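Local coordinates for protein acetyltransferase, GNAT family (Bacillus anthracis str. Sterne, PDB 3FBU) that binds coenzyme A and, as a member of the GNAT family, probably transfers the acetyl group of acetyl-CoA to an acceptor substrate, at residues Y132-F146 with W156-E168. Sequence-based numbering, arbitrary orientation.
Sequences YRVMEKIGMRREGYF and WWDEYYYAILEEE. With COA (coenzyme A), chain C.
The guanidinium of R142 lies flat on one face of the Y160 ring, planes 12° apart, its CZ 3.6 Å from the ring centroid in a cation-pi stack. The edge of Y160 is directed at two other rings, Y132 and Y145, both T-shaped pairs. Y162 is sandwiched: CB of M135 sits over one face, CB of R142 over the other, and SD of M135 comes in obliquely to 3.3 Å from CD1 of Y162. An extended start, CG anti to the backbone N (chi1 -179°), carries R142 across Y162 before a bend at chi3 turns its NE and NH2 onto the Y162 hydroxyl, each 3.0 Å from OH. That hydroxyl in turn donates to OE2 of E136, which it meets from above the carboxylate plane. OE1 of the same glutamate holds NH1 of R133, whose NH2 reaches a coenzyme A phosphate oxygen, O7A, at 2.8 Å. Y145, Y160 and Y162 belong to the C-terminal antiparallel hairpin of the GNAT fold, strands 141-152 and 155-165, entered from helix 129-137 through a Schellman motif at G139. A classic beta bulge interrupts the pairing: E143 N and G144 N share Y161 O. On the sheet face bearing A163, R141 grips the E168 carboxylate side-on, NE to OE2 at 2.9 Å and NH2 to OE1 at 3.0 Å. NH1 of R141 binds OE2 of E143, whose other oxygen pairs with R119 on strand 119-124.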
ATOM      1  N   TYR A 132       1.943  -7.334  -7.918  1.00 19.00           N
ATOM      2  CA  TYR A 132       1.213  -7.536  -9.161  1.00 19.17           C
ATOM      3  C   TYR A 132       0.940  -6.231  -9.880  1.00 19.20           C
ATOM      4  O   TYR A 132       0.817  -6.238 -11.100  1.00 17.01           O
ATOM      5  CB  TYR A 132       0.007  -8.464  -9.021  1.00 20.63           C
ATOM      6  CG  TYR A 132      -1.190  -7.898  -8.324  1.00 20.05           C
ATOM      7  CD1 TYR A 132      -2.026  -7.006  -8.984  1.00 23.82           C
ATOM      8  CD2 TYR A 132      -1.531  -8.298  -7.037  1.00 25.23           C
ATOM      9  CE1 TYR A 132      -3.158  -6.507  -8.368  1.00 23.39           C
ATOM     10  CE2 TYR A 132      -2.659  -7.798  -6.416  1.00 24.11           C
ATOM     11  CZ  TYR A 132      -3.467  -6.908  -7.104  1.00 24.90           C
ATOM     12  OH  TYR A 132      -4.596  -6.369  -6.514  1.00 27.71           O
ATOM     13  N   ARG A 133       0.960  -5.097  -9.157  1.00 18.40           N
ATOM     14  CA  ARG A 133       0.891  -3.822  -9.846  1.00 18.74           C
ATOM     15  C   ARG A 133       2.121  -3.552 -10.696  1.00 17.75           C
ATOM     16  O   ARG A 133       1.994  -3.056 -11.803  1.00 17.81           O
ATOM     17  CB  ARG A 133       0.576  -2.676  -8.888  1.00 20.16           C
ATOM     18  CG  ARG A 133      -0.912  -2.597  -8.546  1.00 24.41           C
ATOM     19  CD  ARG A 133      -1.753  -2.212  -9.783  1.00 29.59           C
ATOM     20  NE  ARG A 133      -1.326  -0.943 -10.374  1.00 30.59           N
ATOM     21  CZ  ARG A 133      -1.323  -0.628 -11.673  1.00 32.72           C
ATOM     22  NH1 ARG A 133      -1.655  -1.503 -12.604  1.00 33.25           N
ATOM     23  NH2 ARG A 133      -0.927   0.580 -12.055  1.00 33.27           N
ATOM     24  N   VAL A 134       3.307  -3.909 -10.224  1.00 16.80           N
ATOM     25  CA  VAL A 134       4.482  -3.811 -11.088  1.00 16.68           C
ATOM     26  C   VAL A 134       4.284  -4.667 -12.350  1.00 16.05           C
ATOM     27  O   VAL A 134       4.547  -4.230 -13.476  1.00 16.54           O
ATOM     28  CB  VAL A 134       5.740  -4.226 -10.364  1.00 16.36           C
ATOM     29  CG1 VAL A 134       6.918  -4.266 -11.359  1.00 17.77           C
ATOM     30  CG2 VAL A 134       6.023  -3.289  -9.208  1.00 16.04           C
ATOM     31  N   MET A 135       3.792  -5.889 -12.163  1.00 15.77           N
ATOM     32  CA  MET A 135       3.602  -6.799 -13.297  1.00 16.27           C
ATOM     33  C   MET A 135       2.698  -6.170 -14.353  1.00 16.47           C
ATOM     34  O   MET A 135       3.013  -6.185 -15.551  1.00 16.04           O
ATOM     35  CB  MET A 135       3.025  -8.147 -12.827  1.00 16.37           C
ATOM     36  CG  MET A 135       3.969  -8.939 -11.891  1.00 16.04           C
ATOM     37  SD  MET A 135       3.230 -10.430 -11.132  1.00 12.31           S
ATOM     38  CE  MET A 135       4.485 -10.630  -9.897  1.00 20.33           C
ATOM     39  N   GLU A 136       1.605  -5.579 -13.902  1.00 16.88           N
ATOM     40  CA  GLU A 136       0.654  -4.958 -14.814  1.00 18.93           C
ATOM     41  C   GLU A 136       1.260  -3.738 -15.513  1.00 18.33           C
ATOM     42  O   GLU A 136       1.141  -3.593 -16.728  1.00 19.22           O
ATOM     43  CB  GLU A 136      -0.599  -4.546 -14.035  1.00 19.02           C
ATOM     44  CG  GLU A 136      -1.395  -5.774 -13.517  1.00 22.23           C
ATOM     45  CD  GLU A 136      -2.645  -5.446 -12.722  1.00 23.67           C
ATOM     46  OE1 GLU A 136      -2.791  -4.299 -12.213  1.00 27.42           O
ATOM     47  OE2 GLU A 136      -3.444  -6.403 -12.542  1.00 30.81           O
ATOM     48  N   LYS A 137       1.929  -2.901 -14.744  1.00 19.00           N
ATOM     49  CA  LYS A 137       2.523  -1.658 -15.255  1.00 19.85           C
ATOM     50  C   LYS A 137       3.525  -1.914 -16.371  1.00 19.93           C
ATOM     51  O   LYS A 137       3.660  -1.106 -17.321  1.00 20.48           O
ATOM     52  CB  LYS A 137       3.222  -0.899 -14.117  1.00 20.29           C
ATOM     53  CG  LYS A 137       2.273  -0.328 -13.061  1.00 22.04           C
ATOM     54  CD  LYS A 137       2.994   0.016 -11.763  1.00 24.07           C
ATOM     55  CE  LYS A 137       3.929   1.250 -11.876  1.00 26.75           C
ATOM     56  NZ  LYS A 137       3.356   2.352 -12.674  1.00 30.44           N
ATOM     57  N   ILE A 138       4.262  -3.022 -16.284  1.00 18.91           N
ATOM     58  CA  ILE A 138       5.273  -3.313 -17.275  1.00 18.94           C
ATOM     59  C   ILE A 138       4.740  -4.143 -18.456  1.00 18.07           C
ATOM     60  O   ILE A 138       5.496  -4.503 -19.356  1.00 18.74           O
ATOM     61  CB  ILE A 138       6.550  -3.979 -16.615  1.00 18.33           C
ATOM     62  CG1 ILE A 138       6.250  -5.383 -16.082  1.00 18.15           C
ATOM     63  CG2 ILE A 138       7.151  -3.042 -15.552  1.00 18.74           C
ATOM     64  CD1 ILE A 138       7.403  -6.015 -15.332  1.00 18.63           C
ATOM     65  N   GLY A 139       3.440  -4.428 -18.470  1.00 17.31           N
ATOM     66  CA  GLY A 139       2.802  -5.009 -19.650  1.00 17.07           C
ATOM     67  C   GLY A 139       2.479  -6.496 -19.555  1.00 16.25           C
ATOM     68  O   GLY A 139       2.042  -7.091 -20.523  1.00 16.72           O
ATOM     69  N   MET A 140       2.667  -7.080 -18.376  1.00 16.72           N
ATOM     70  CA  MET A 140       2.382  -8.499 -18.183  1.00 16.03           C
ATOM     71  C   MET A 140       0.876  -8.741 -18.030  1.00 16.67           C
ATOM     72  O   MET A 140       0.114  -7.876 -17.554  1.00 16.81           O
ATOM     73  CB  MET A 140       3.195  -9.086 -17.006  1.00 15.41           C
ATOM     74  CG  MET A 140       4.719  -8.804 -17.024  1.00 15.80           C
ATOM     75  SD  MET A 140       5.653  -9.595 -15.605  1.00 13.56           S
ATOM     76  CE  MET A 140       5.837 -11.242 -16.344  1.00 16.38           C
ATOM     77  N   ARG A 141       0.450  -9.925 -18.461  1.00 16.82           N
ATOM     78  CA  ARG A 141      -0.930 -10.333 -18.410  1.00 16.83           C
ATOM     79  C   ARG A 141      -1.105 -11.395 -17.329  1.00 16.68           C
ATOM     80  O   ARG A 141      -0.306 -12.323 -17.266  1.00 14.75           O
ATOM     81  CB  ARG A 141      -1.316 -10.984 -19.710  1.00 17.48           C
ATOM     82  CG  ARG A 141      -1.495 -10.066 -20.885  1.00 18.12           C
ATOM     83  CD  ARG A 141      -1.628 -10.819 -22.197  1.00 18.81           C
ATOM     84  NE  ARG A 141      -0.367 -11.451 -22.582  1.00 18.45           N
ATOM     85  CZ  ARG A 141      -0.106 -12.749 -22.416  1.00 20.74           C
ATOM     86  NH1 ARG A 141      -1.018 -13.579 -21.894  1.00 18.33           N
ATOM     87  NH2 ARG A 141       1.069 -13.221 -22.761  1.00 20.44           N
ATOM     88  N   ARG A 142      -2.164 -11.286 -16.537  1.00 16.96           N
ATOM     89  CA  ARG A 142      -2.507 -12.345 -15.579  1.00 16.94           C
ATOM     90  C   ARG A 142      -3.064 -13.565 -16.352  1.00 17.59           C
ATOM     91  O   ARG A 142      -4.141 -13.495 -16.983  1.00 19.04           O
ATOM     92  CB  ARG A 142      -3.490 -11.867 -14.501  1.00 18.41           C
ATOM     93  CG  ARG A 142      -3.815 -12.942 -13.513  1.00 17.72           C
ATOM     94  CD  ARG A 142      -4.829 -12.528 -12.436  1.00 20.85           C
ATOM     95  NE  ARG A 142      -4.444 -11.294 -11.749  1.00 23.00           N
ATOM     96  CZ  ARG A 142      -5.276 -10.573 -10.974  1.00 24.23           C
ATOM     97  NH1 ARG A 142      -6.546 -10.947 -10.793  1.00 26.62           N
ATOM     98  NH2 ARG A 142      -4.840  -9.469 -10.391  1.00 25.22           N
ATOM     99  N   GLU A 143      -2.313 -14.661 -16.330  1.00 14.86           N
ATOM    100  CA  GLU A 143      -2.692 -15.898 -17.031  1.00 14.95           C
ATOM    101  C   GLU A 143      -3.247 -16.987 -16.097  1.00 15.76           C
ATOM    102  O   GLU A 143      -3.961 -17.912 -16.535  1.00 14.31           O
ATOM    103  CB  GLU A 143      -1.491 -16.440 -17.754  1.00 14.57           C
ATOM    104  CG  GLU A 143      -1.103 -15.622 -18.977  1.00 14.13           C
ATOM    105  CD  GLU A 143      -0.098 -16.359 -19.838  1.00 16.05           C
ATOM    106  OE1 GLU A 143       0.687 -17.149 -19.289  1.00 17.77           O
ATOM    107  OE2 GLU A 143      -0.073 -16.142 -21.074  1.00 18.05           O
ATOM    108  N   GLY A 144      -2.940 -16.871 -14.821  1.00 15.55           N
ATOM    109  CA  GLY A 144      -3.360 -17.869 -13.853  1.00 16.63           C
ATOM    110  C   GLY A 144      -3.613 -17.379 -12.455  1.00 16.99           C
ATOM    111  O   GLY A 144      -3.014 -16.396 -12.006  1.00 17.47           O
ATOM    112  N   TYR A 145      -4.485 -18.112 -11.758  1.00 17.95           N
ATOM    113  CA  TYR A 145      -4.792 -17.858 -10.353  1.00 17.76           C
ATOM    114  C   TYR A 145      -4.923 -19.238  -9.698  1.00 16.84           C
ATOM    115  O   TYR A 145      -5.895 -19.939  -9.911  1.00 16.03           O
ATOM    116  CB  TYR A 145      -6.048 -17.033 -10.258  1.00 20.27           C
ATOM    117  CG  TYR A 145      -6.535 -16.682  -8.876  1.00 21.18           C
ATOM    118  CD1 TYR A 145      -5.757 -16.880  -7.734  1.00 22.65           C
ATOM    119  CD2 TYR A 145      -7.804 -16.146  -8.720  1.00 24.45           C
ATOM    120  CE1 TYR A 145      -6.263 -16.550  -6.445  1.00 23.47           C
ATOM    121  CE2 TYR A 145      -8.297 -15.804  -7.470  1.00 27.17           C
ATOM    122  CZ  TYR A 145      -7.518 -16.010  -6.337  1.00 26.02           C
ATOM    123  OH  TYR A 145      -8.035 -15.647  -5.105  1.00 28.55           O
ATOM    124  N   PHE A 146      -3.875 -19.648  -9.010  1.00 17.80           N
ATOM    125  CA  PHE A 146      -3.762 -21.005  -8.485  1.00 18.79           C
ATOM    126  C   PHE A 146      -4.106 -20.968  -7.003  1.00 19.66           C
ATOM    127  O   PHE A 146      -3.472 -20.224  -6.256  1.00 18.61           O
ATOM    128  CB  PHE A 146      -2.337 -21.501  -8.619  1.00 20.32           C
ATOM    129  CG  PHE A 146      -1.846 -21.532 -10.037  1.00 19.45           C
ATOM    130  CD1 PHE A 146      -2.489 -22.296 -10.967  1.00 21.15           C
ATOM    131  CD2 PHE A 146      -0.754 -20.790 -10.418  1.00 25.58           C
ATOM    132  CE1 PHE A 146      -2.055 -22.326 -12.293  1.00 23.42           C
ATOM    133  CE2 PHE A 146      -0.322 -20.822 -11.735  1.00 24.82           C
ATOM    134  CZ  PHE A 146      -0.986 -21.599 -12.648  1.00 25.33           C
ATOM    135  N   TRP A 156      -0.749 -23.147   3.130  1.00 28.97           N
ATOM    136  CA  TRP A 156      -0.877 -23.106   1.657  1.00 28.20           C
ATOM    137  C   TRP A 156      -1.344 -21.728   1.128  1.00 27.34           C
ATOM    138  O   TRP A 156      -2.465 -21.290   1.389  1.00 28.16           O
ATOM    139  CB  TRP A 156      -1.860 -24.176   1.150  1.00 27.71           C
ATOM    140  CG  TRP A 156      -1.455 -25.579   1.445  1.00 26.95           C
ATOM    141  CD1 TRP A 156      -1.924 -26.359   2.467  1.00 27.49           C
ATOM    142  CD2 TRP A 156      -0.503 -26.376   0.739  1.00 25.92           C
ATOM    143  NE1 TRP A 156      -1.329 -27.589   2.431  1.00 26.09           N
ATOM    144  CE2 TRP A 156      -0.462 -27.636   1.375  1.00 26.27           C
ATOM    145  CE3 TRP A 156       0.305 -26.163  -0.384  1.00 26.95           C
ATOM    146  CZ2 TRP A 156       0.370 -28.665   0.947  1.00 26.22           C
ATOM    147  CZ3 TRP A 156       1.136 -27.195  -0.821  1.00 26.71           C
ATOM    148  CH2 TRP A 156       1.167 -28.429  -0.143  1.00 27.77           C
ATOM    149  N   TRP A 157      -0.501 -21.090   0.330  1.00 26.11           N
ATOM    150  CA  TRP A 157      -0.824 -19.799  -0.255  1.00 26.22           C
ATOM    151  C   TRP A 157      -1.292 -19.940  -1.697  1.00 23.69           C
ATOM    152  O   TRP A 157      -0.954 -20.927  -2.360  1.00 23.51           O
ATOM    153  CB  TRP A 157       0.396 -18.904  -0.240  1.00 28.04           C
ATOM    154  CG  TRP A 157       0.737 -18.335   1.102  1.00 31.55           C
ATOM    155  CD1 TRP A 157       0.000 -18.424   2.262  1.00 33.49           C
ATOM    156  CD2 TRP A 157       1.881 -17.539   1.411  1.00 32.02           C
ATOM    157  NE1 TRP A 157       0.646 -17.751   3.278  1.00 34.20           N
ATOM    158  CE2 TRP A 157       1.799 -17.200   2.782  1.00 34.37           C
ATOM    159  CE3 TRP A 157       2.987 -17.112   0.675  1.00 32.62           C
ATOM    160  CZ2 TRP A 157       2.778 -16.433   3.424  1.00 33.61           C
ATOM    161  CZ3 TRP A 157       3.959 -16.347   1.310  1.00 32.79           C
ATOM    162  CH2 TRP A 157       3.847 -16.017   2.674  1.00 32.61           C
ATOM    163  N   ASP A 158      -2.057 -18.942  -2.134  1.00 21.25           N
ATOM    164  CA  ASP A 158      -2.523 -18.804  -3.513  1.00 21.57           C
ATOM    165  C   ASP A 158      -1.392 -18.151  -4.310  1.00 20.19           C
ATOM    166  O   ASP A 158      -0.472 -17.598  -3.748  1.00 18.76           O
ATOM    167  CB  ASP A 158      -3.778 -17.903  -3.619  1.00 20.74           C
ATOM    168  CG  ASP A 158      -5.038 -18.482  -2.963  1.00 23.83           C
ATOM    169  OD1 ASP A 158      -5.081 -19.677  -2.572  1.00 23.62           O
ATOM    170  OD2 ASP A 158      -6.017 -17.704  -2.839  1.00 24.39           O
ATOM    171  N   GLU A 159      -1.467 -18.210  -5.637  1.00 20.20           N
ATOM    172  CA  GLU A 159      -0.478 -17.557  -6.468  1.00 19.94           C
ATOM    173  C   GLU A 159      -1.165 -16.998  -7.695  1.00 18.14           C
ATOM    174  O   GLU A 159      -1.934 -17.715  -8.332  1.00 17.53           O
ATOM    175  CB  GLU A 159       0.568 -18.594  -6.868  1.00 21.00           C
ATOM    176  CG  GLU A 159       1.705 -18.141  -7.657  1.00 23.22           C
ATOM    177  CD  GLU A 159       2.682 -19.290  -7.930  1.00 23.94           C
ATOM    178  OE1 GLU A 159       2.396 -20.436  -7.506  1.00 29.64           O
ATOM    179  OE2 GLU A 159       3.740 -19.038  -8.518  1.00 27.17           O
ATOM    180  N   TYR A 160      -0.869 -15.746  -8.039  1.00 17.69           N
ATOM    181  CA  TYR A 160      -1.154 -15.234  -9.388  1.00 17.64           C
ATOM    182  C   TYR A 160       0.034 -15.497 -10.274  1.00 17.24           C
ATOM    183  O   TYR A 160       1.173 -15.372  -9.833  1.00 17.75           O
ATOM    184  CB  TYR A 160      -1.346 -13.726  -9.375  1.00 19.34           C
ATOM    185  CG  TYR A 160      -2.651 -13.183  -8.834  1.00 19.65           C
ATOM    186  CD1 TYR A 160      -3.841 -13.873  -8.946  1.00 21.90           C
ATOM    187  CD2 TYR A 160      -2.683 -11.908  -8.279  1.00 20.52           C
ATOM    188  CE1 TYR A 160      -5.033 -13.331  -8.466  1.00 22.64           C
ATOM    189  CE2 TYR A 160      -3.853 -11.356  -7.833  1.00 20.17           C
ATOM    190  CZ  TYR A 160      -5.021 -12.069  -7.912  1.00 22.90           C
ATOM    191  OH  TYR A 160      -6.183 -11.492  -7.451  1.00 24.58           O
ATOM    192  N   TYR A 161      -0.236 -15.811 -11.537  1.00 16.40           N
ATOM    193  CA  TYR A 161       0.784 -16.049 -12.522  1.00 17.01           C
ATOM    194  C   TYR A 161       0.585 -15.069 -13.686  1.00 15.28           C
ATOM    195  O   TYR A 161      -0.486 -15.027 -14.302  1.00 15.48           O
ATOM    196  CB  TYR A 161       0.604 -17.467 -13.011  1.00 19.60           C
ATOM    197  CG  TYR A 161       1.673 -18.038 -13.859  1.00 21.30           C
ATOM    198  CD1 TYR A 161       2.528 -19.024 -13.373  1.00 21.97           C
ATOM    199  CD2 TYR A 161       1.807 -17.643 -15.209  1.00 23.30           C
ATOM    200  CE1 TYR A 161       3.474 -19.597 -14.207  1.00 24.42           C
ATOM    201  CE2 TYR A 161       2.746 -18.200 -16.020  1.00 23.54           C
ATOM    202  CZ  TYR A 161       3.575 -19.184 -15.514  1.00 24.61           C
ATOM    203  OH  TYR A 161       4.508 -19.718 -16.382  1.00 27.54           O
ATOM    204  N   TYR A 162       1.617 -14.297 -13.941  1.00 14.02           N
ATOM    205  CA  TYR A 162       1.648 -13.313 -15.019  1.00 14.41           C
ATOM    206  C   TYR A 162       2.670 -13.686 -16.072  1.00 14.23           C
ATOM    207  O   TYR A 162       3.679 -14.345 -15.774  1.00 12.88           O
ATOM    208  CB  TYR A 162       2.012 -11.937 -14.445  1.00 15.78           C
ATOM    209  CG  TYR A 162       0.883 -11.210 -13.783  1.00 16.06           C
ATOM    210  CD1 TYR A 162       0.440 -11.587 -12.525  1.00 16.88           C
ATOM    211  CD2 TYR A 162       0.212 -10.160 -14.427  1.00 16.72           C
ATOM    212  CE1 TYR A 162      -0.583 -10.927 -11.920  1.00 20.47           C
ATOM    213  CE2 TYR A 162      -0.824  -9.500 -13.807  1.00 17.64           C
ATOM    214  CZ  TYR A 162      -1.218  -9.898 -12.553  1.00 17.49           C
ATOM    215  OH  TYR A 162      -2.250  -9.288 -11.873  1.00 19.47           O
ATOM    216  N   ALA A 163       2.439 -13.245 -17.319  1.00 13.72           N
ATOM    217  CA  ALA A 163       3.359 -13.527 -18.399  1.00 13.25           C
ATOM    218  C   ALA A 163       3.362 -12.405 -19.436  1.00 14.08           C
ATOM    219  O   ALA A 163       2.358 -11.692 -19.616  1.00 13.19           O
ATOM    220  CB  ALA A 163       3.010 -14.851 -19.091  1.00 14.28           C
ATOM    221  N   ILE A 164       4.491 -12.300 -20.116  1.00 13.07           N
ATOM    222  CA  ILE A 164       4.604 -11.429 -21.292  1.00 15.08           C
ATOM    223  C   ILE A 164       5.391 -12.130 -22.374  1.00 15.17           C
ATOM    224  O   ILE A 164       6.369 -12.849 -22.104  1.00 14.43           O
ATOM    225  CB  ILE A 164       5.178 -10.060 -20.907  1.00 14.03           C
ATOM    226  CG1 ILE A 164       5.100  -9.075 -22.084  1.00 15.82           C
ATOM    227  CG2 ILE A 164       6.658 -10.180 -20.371  1.00 13.20           C
ATOM    228  CD1 ILE A 164       5.450  -7.595 -21.666  1.00 16.44           C
ATOM    229  N   LEU A 165       4.940 -11.926 -23.611  1.00 16.93           N
ATOM    230  CA  LEU A 165       5.534 -12.540 -24.786  1.00 18.76           C
ATOM    231  C   LEU A 165       6.386 -11.550 -25.597  1.00 21.08           C
ATOM    232  O   LEU A 165       6.175 -10.340 -25.512  1.00 19.82           O
ATOM    233  CB  LEU A 165       4.437 -13.101 -25.662  1.00 18.84           C
ATOM    234  CG  LEU A 165       3.730 -14.372 -25.168  1.00 18.40           C
ATOM    235  CD1 LEU A 165       2.408 -14.572 -25.880  1.00 18.73           C
ATOM    236  CD2 LEU A 165       4.641 -15.585 -25.355  1.00 16.26           C
ATOM    237  N   GLU A 166       7.338 -12.109 -26.335  1.00 23.44           N
ATOM    238  CA  GLU A 166       8.224 -11.357 -27.255  1.00 27.49           C
ATOM    239  C   GLU A 166       7.454 -10.434 -28.200  1.00 29.71           C
ATOM    240  O   GLU A 166       7.908  -9.336 -28.479  1.00 31.32           O
ATOM    241  CB  GLU A 166       9.141 -12.293 -28.072  1.00 26.33           C
ATOM    242  CG  GLU A 166       8.457 -13.439 -28.817  1.00 27.96           C
ATOM    243  CD  GLU A 166       9.445 -14.329 -29.582  1.00 29.36           C
ATOM    244  OE1 GLU A 166      10.324 -13.781 -30.302  1.00 32.42           O
ATOM    245  OE2 GLU A 166       9.345 -15.573 -29.496  1.00 29.79           O
ATOM    246  N   GLU A 167       6.268 -10.849 -28.625  1.00 32.41           N
ATOM    247  CA  GLU A 167       5.483 -10.061 -29.585  1.00 34.21           C
ATOM    248  C   GLU A 167       4.864  -8.791 -28.965  1.00 35.09           C
ATOM    249  O   GLU A 167       4.505  -7.851 -29.675  1.00 35.93           O
ATOM    250  CB  GLU A 167       4.373 -10.936 -30.185  1.00 35.42           C
ATOM    251  CG  GLU A 167       4.857 -12.115 -31.101  1.00 37.38           C
ATOM    252  CD  GLU A 167       3.696 -13.001 -31.612  1.00 38.36           C
ATOM    253  OE1 GLU A 167       2.554 -12.824 -31.111  1.00 40.53           O
ATOM    254  OE2 GLU A 167       3.936 -13.865 -32.511  1.00 44.11           O
ATOM    255  N   GLU A 168       4.740  -8.769 -27.640  1.00 35.39           N
ATOM    256  CA  GLU A 168       4.034  -7.707 -26.934  1.00 35.24           C
ATOM    257  C   GLU A 168       4.985  -6.584 -26.515  1.00 36.37           C
ATOM    258  O   GLU A 168       4.538  -5.600 -25.921  1.00 38.42           O
ATOM    259  CB  GLU A 168       3.345  -8.270 -25.691  1.00 35.06           C
ATOM    260  CG  GLU A 168       2.349  -9.373 -25.961  1.00 33.58           C
ATOM    261  CD  GLU A 168       1.734  -9.877 -24.662  1.00 33.75           C
ATOM    262  OE1 GLU A 168       2.336 -10.773 -24.028  1.00 23.04           O
ATOM    263  OE2 GLU A 168       0.657  -9.364 -24.283  1.00 34.68           O
TER
HETATM  264  N1A COA C 169      -2.130  -1.056  -2.373  1.00 25.68           N
HETATM  265  C2A COA C 169      -2.354  -0.800  -3.701  1.00 26.78           C
HETATM  266  N3A COA C 169      -1.331  -0.366  -4.502  1.00 25.78           N
HETATM  267  C4A COA C 169      -0.093  -0.205  -3.961  1.00 27.28           C
HETATM  268  C5A COA C 169       0.155  -0.462  -2.623  1.00 27.00           C
HETATM  269  C6A COA C 169      -0.884  -0.915  -1.814  1.00 24.47           C
HETATM  270  N6A COA C 169      -0.683  -1.203  -0.526  1.00 27.45           N
HETATM  271  N7A COA C 169       1.451  -0.213  -2.391  1.00 25.62           N
HETATM  272  C8A COA C 169       2.032   0.206  -3.533  1.00 26.50           C
HETATM  273  N9A COA C 169       1.077   0.221  -4.517  1.00 26.49           N
HETATM  274  C1B COA C 169       1.240   0.459  -5.956  1.00 28.06           C
HETATM  275  C2B COA C 169       1.860   1.820  -6.279  1.00 29.37           C
HETATM  276  O2B COA C 169       0.894   2.864  -6.277  1.00 32.75           O
HETATM  277  C3B COA C 169       2.428   1.519  -7.649  1.00 29.16           C
HETATM  278  O3B COA C 169       1.420   1.624  -8.642  1.00 31.07           O
HETATM  279  P3B COA C 169       1.120   2.979  -9.478  1.00 34.18           P
HETATM  280  O7A COA C 169       0.248   2.687 -10.656  1.00 36.31           O
HETATM  281  O8A COA C 169       0.480   3.958  -8.529  1.00 36.44           O
HETATM  282  O9A COA C 169       2.463   3.491  -9.952  1.00 33.95           O
HETATM  283  C4B COA C 169       2.885   0.057  -7.538  1.00 26.34           C
HETATM  284  O4B COA C 169       2.110  -0.514  -6.520  1.00 25.69           O
HETATM  285  C5B COA C 169       4.356  -0.082  -7.167  1.00 26.05           C
HETATM  286  O5B COA C 169       5.113   0.347  -8.282  1.00 24.96           O
HETATM  287  P1A COA C 169       6.641   0.788  -8.113  1.00 22.73           P
HETATM  288  O1A COA C 169       6.693   2.164  -7.471  1.00 22.85           O
HETATM  289  O2A COA C 169       7.319   0.722  -9.424  1.00 21.05           O
HETATM  290  O3A COA C 169       7.204  -0.369  -7.151  1.00 21.40           O
HETATM  291  P2A COA C 169       8.237  -0.181  -5.925  1.00 21.94           P
HETATM  292  O4A COA C 169       9.475   0.520  -6.428  1.00 19.59           O
HETATM  293  O5A COA C 169       7.506   0.503  -4.764  1.00 23.59           O
HETATM  294  O6A COA C 169       8.534  -1.728  -5.562  1.00 21.48           O
HETATM  295  CBP COA C 169       8.037  -3.939  -4.810  1.00 19.16           C
HETATM  296  CCP COA C 169       7.527  -2.727  -5.591  1.00 22.46           C
HETATM  297  CDP COA C 169       9.399  -4.291  -5.437  1.00 18.10           C
HETATM  298  CEP COA C 169       6.965  -5.009  -5.026  1.00 18.65           C
HETATM  299  CAP COA C 169       8.181  -3.577  -3.308  1.00 21.57           C
HETATM  300  OAP COA C 169       6.918  -3.323  -2.713  1.00 21.96           O
HETATM  301  C9P COA C 169       8.809  -4.671  -2.499  1.00 20.89           C
HETATM  302  O9P COA C 169      10.172  -4.850  -2.530  1.00 20.03           O
HETATM  303  N8P COA C 169       8.040  -5.530  -1.822  1.00 23.74           N
HETATM  304  C7P COA C 169       8.617  -6.494  -0.888  1.00 23.46           C
HETATM  305  C6P COA C 169       9.282  -7.673  -1.578  1.00 22.46           C
HETATM  306  C5P COA C 169       8.285  -8.467  -2.421  1.00 25.26           C
HETATM  307  O5P COA C 169       7.202  -8.895  -1.962  1.00 25.18           O
HETATM  308  N4P COA C 169       8.670  -8.707  -3.658  1.00 26.29           N
HETATM  309  C3P COA C 169       7.773  -9.342  -4.632  1.00 28.15           C
HETATM  310  C2P COA C 169       7.710 -10.850  -4.532  1.00 30.02           C
HETATM  311  S1P COA C 169       6.734 -11.543  -5.902  1.00 36.30           S
HETATM  312  O   HOH W   1       1.662  -6.752 -23.005  1.00 37.47           O
HETATM  313  O   HOH W   2      -6.250 -14.996  -2.434  1.00 38.47           O